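Local coordinates for protein transaminase (PDB 5G09) that probably transfers amino groups between amines and keto compounds, using pyridoxal phosphate as cofactor, at residues 265-270 and 291-296. Residues are numbered along the deposited sequence; the frame is centred on the assembly and turned at random.
Sequences LWINDE and PDIITM. With 6DF ([6-methyl-5-oxidanyl-4-[(~{E})-[(1~{R})-1-phenylethyl]iminomethyl]pyridin-3-yl]methyl dihydrogen phosphate), chain R.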
# COMPACT_ATOMS: atom_id res chain seq x y z
N LEU D 265 6.47 -11.66 17.90
CA LEU D 265 7.35 -10.85 18.74
C LEU D 265 6.62 -9.76 19.52
O LEU D 265 5.54 -9.29 19.12
CB LEU D 265 8.50 -10.21 17.93
CG LEU D 265 9.48 -11.14 17.21
CD1 LEU D 265 10.47 -10.33 16.36
CD2 LEU D 265 10.25 -12.05 18.18
N TRP D 266 7.22 -9.39 20.66
CA TRP D 266 6.73 -8.27 21.42
C TRP D 266 7.81 -7.18 21.45
O TRP D 266 8.92 -7.40 21.96
CB TRP D 266 6.29 -8.71 22.82
CG TRP D 266 5.93 -7.55 23.71
CD1 TRP D 266 5.27 -6.38 23.34
CD2 TRP D 266 6.18 -7.43 25.12
NE1 TRP D 266 5.13 -5.55 24.44
CE2 TRP D 266 5.67 -6.18 25.54
CE3 TRP D 266 6.80 -8.27 26.07
CZ2 TRP D 266 5.78 -5.73 26.88
CZ3 TRP D 266 6.90 -7.81 27.41
CH2 TRP D 266 6.39 -6.57 27.79
N ILE D 267 7.49 -6.04 20.85
CA ILE D 267 8.34 -4.84 20.93
C ILE D 267 7.70 -3.96 21.96
O ILE D 267 6.55 -3.60 21.82
CB ILE D 267 8.36 -4.04 19.60
CG1 ILE D 267 8.78 -4.94 18.44
CG2 ILE D 267 9.33 -2.82 19.72
CD1 ILE D 267 8.59 -4.32 17.06
N ASN D 268 8.43 -3.65 23.03
CA ASN D 268 7.97 -2.62 23.90
C ASN D 268 8.80 -1.36 23.71
O ASN D 268 10.00 -1.40 23.77
CB ASN D 268 7.94 -3.01 25.38
CG ASN D 268 7.22 -1.97 26.20
OD1 ASN D 268 6.06 -1.69 25.93
ND2 ASN D 268 7.91 -1.32 27.13
N ASP D 269 8.11 -0.26 23.43
CA ASP D 269 8.71 1.00 23.10
C ASP D 269 8.97 1.68 24.43
O ASP D 269 8.04 2.13 25.09
CB ASP D 269 7.71 1.83 22.26
CG ASP D 269 8.29 3.17 21.77
OD1 ASP D 269 9.34 3.59 22.28
OD2 ASP D 269 7.67 3.82 20.87
N GLU D 270 10.23 1.71 24.83
CA GLU D 270 10.63 2.37 26.08
C GLU D 270 11.17 3.78 25.85
O GLU D 270 11.88 4.29 26.72
CB GLU D 270 11.71 1.52 26.81
CG GLU D 270 11.20 0.20 27.35
CD GLU D 270 10.43 0.38 28.65
OE1 GLU D 270 10.62 1.44 29.33
OE2 GLU D 270 9.64 -0.53 29.00
N PRO D 291 10.49 -8.36 27.16
CA PRO D 291 10.14 -8.19 25.72
C PRO D 291 11.16 -8.88 24.83
O PRO D 291 12.21 -9.33 25.31
CB PRO D 291 10.23 -6.67 25.51
CG PRO D 291 11.18 -6.22 26.57
CD PRO D 291 10.98 -7.10 27.77
N ASP D 292 10.88 -8.92 23.53
CA ASP D 292 11.85 -9.38 22.53
C ASP D 292 12.77 -8.26 22.07
O ASP D 292 13.95 -8.49 21.80
CB ASP D 292 11.09 -10.00 21.33
CG ASP D 292 10.25 -11.17 21.77
OD1 ASP D 292 10.87 -12.15 22.22
OD2 ASP D 292 9.01 -11.11 21.76
N ILE D 293 12.20 -7.06 21.94
CA ILE D 293 12.93 -5.86 21.51
C ILE D 293 12.41 -4.67 22.30
O ILE D 293 11.21 -4.57 22.57
CB ILE D 293 12.67 -5.56 20.00
CG1 ILE D 293 13.15 -6.71 19.10
CG2 ILE D 293 13.32 -4.22 19.58
CD1 ILE D 293 12.69 -6.57 17.64
N ILE D 294 13.30 -3.77 22.70
CA ILE D 294 12.86 -2.46 23.17
C ILE D 294 13.49 -1.35 22.38
O ILE D 294 14.58 -1.52 21.84
CB ILE D 294 13.10 -2.21 24.70
CG1 ILE D 294 14.61 -2.21 25.05
CG2 ILE D 294 12.31 -3.22 25.53
CD1 ILE D 294 14.88 -1.60 26.42
N THR D 295 12.79 -0.22 22.28
CA THR D 295 13.32 0.95 21.62
C THR D 295 13.55 2.02 22.67
O THR D 295 12.79 2.14 23.64
CB THR D 295 12.31 1.46 20.56
OG1 THR D 295 11.02 1.59 21.18
CG2 THR D 295 12.17 0.44 19.45
N MET D 296 14.61 2.80 22.49
CA MET D 296 15.01 3.81 23.48
C MET D 296 15.31 5.18 22.87
O MET D 296 15.71 5.29 21.70
CB MET D 296 16.27 3.34 24.23
CG MET D 296 16.04 2.16 25.19
SD MET D 296 17.58 1.26 25.57
CE MET D 296 17.81 0.34 24.04
N1 6DF R . 8.18 6.55 21.11
C2 6DF R . 7.54 7.14 22.12
N2 6DF R . 7.16 11.40 21.56
C3 6DF R . 7.55 8.53 22.20
C4 6DF R . 8.26 9.30 21.27
C5 6DF R . 8.92 8.62 20.24
C6 6DF R . 8.86 7.25 20.19
C7 6DF R . 6.82 12.85 21.54
C8 6DF R . 8.03 13.78 21.43
C9 6DF R . 5.79 13.29 22.55
C10 6DF R . 5.86 12.85 23.88
C11 6DF R . 4.88 13.29 24.78
C12 6DF R . 3.86 14.17 24.37
C13 6DF R . 3.80 14.62 23.05
O2P 6DF R . 10.77 12.29 19.00
P 6DF R . 11.63 11.04 18.85
O3P 6DF R . 11.75 10.72 17.35
O1P 6DF R . 13.00 11.22 19.45
O4P 6DF R . 10.92 9.85 19.64
C5' 6DF R . 9.69 9.30 19.14
C2' 6DF R . 6.81 6.24 23.09
O3 6DF R . 6.86 9.13 23.20
C4' 6DF R . 8.26 10.79 21.27
C14 6DF R . 4.77 14.17 22.15
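Trp266 and Asp292 bind each other twice where two parallel strands of the large central sheet of a fold-type I, PLP-dependent aminotransferase come together, an example of how a parallel strand pair places a carboxylate at its C-terminal end. The backbone N of Trp266 donates a hydrogen bond to Asp292 OD2 at 2.7 Å, on the anti lone pair of that oxygen, while Trp266 O accepts from both Asp292 N and Ile293 N. With CG beside its own backbone N (chi1 -60°), the Asp292 carboxylate reaches back to the start of the neighbouring strand. Between the backbones the parallel ladder continues from Asn268 N to Ile293 O at 3.0 Å, then more weakly from Thr295 N to Asn268 O. On one side of the sheet, Pro291 lays its CB over a face of the Trp266 indole, 4.1 Å from the centre of the six-membered ring. On the other, Asp269 OD1 accepts a weak bond of 2.8 Å from Thr295 OG1. A leucine in place of Asp292 would probably leave Trp266 N without an acceptor here and Arg256 without its salt-bridge mate. Farther out, Trp266 NE1 is hydrogen-bonded to Thr236, and the face bearing Ile267, Ile293 and Thr295 packs against helix 121-136 through Ile293 and Thr295. With CG anti to the backbone N (chi1 -176°), the carboxylate of Asp269 is carried to both Thr295 and the cofactor ring, consistent with the aspartate that pairs with the PLP ring nitrogen in fold-type I enzymes: OD2, also bonded to His149, lies 2.8 Å from N1 of the 6DF adduct.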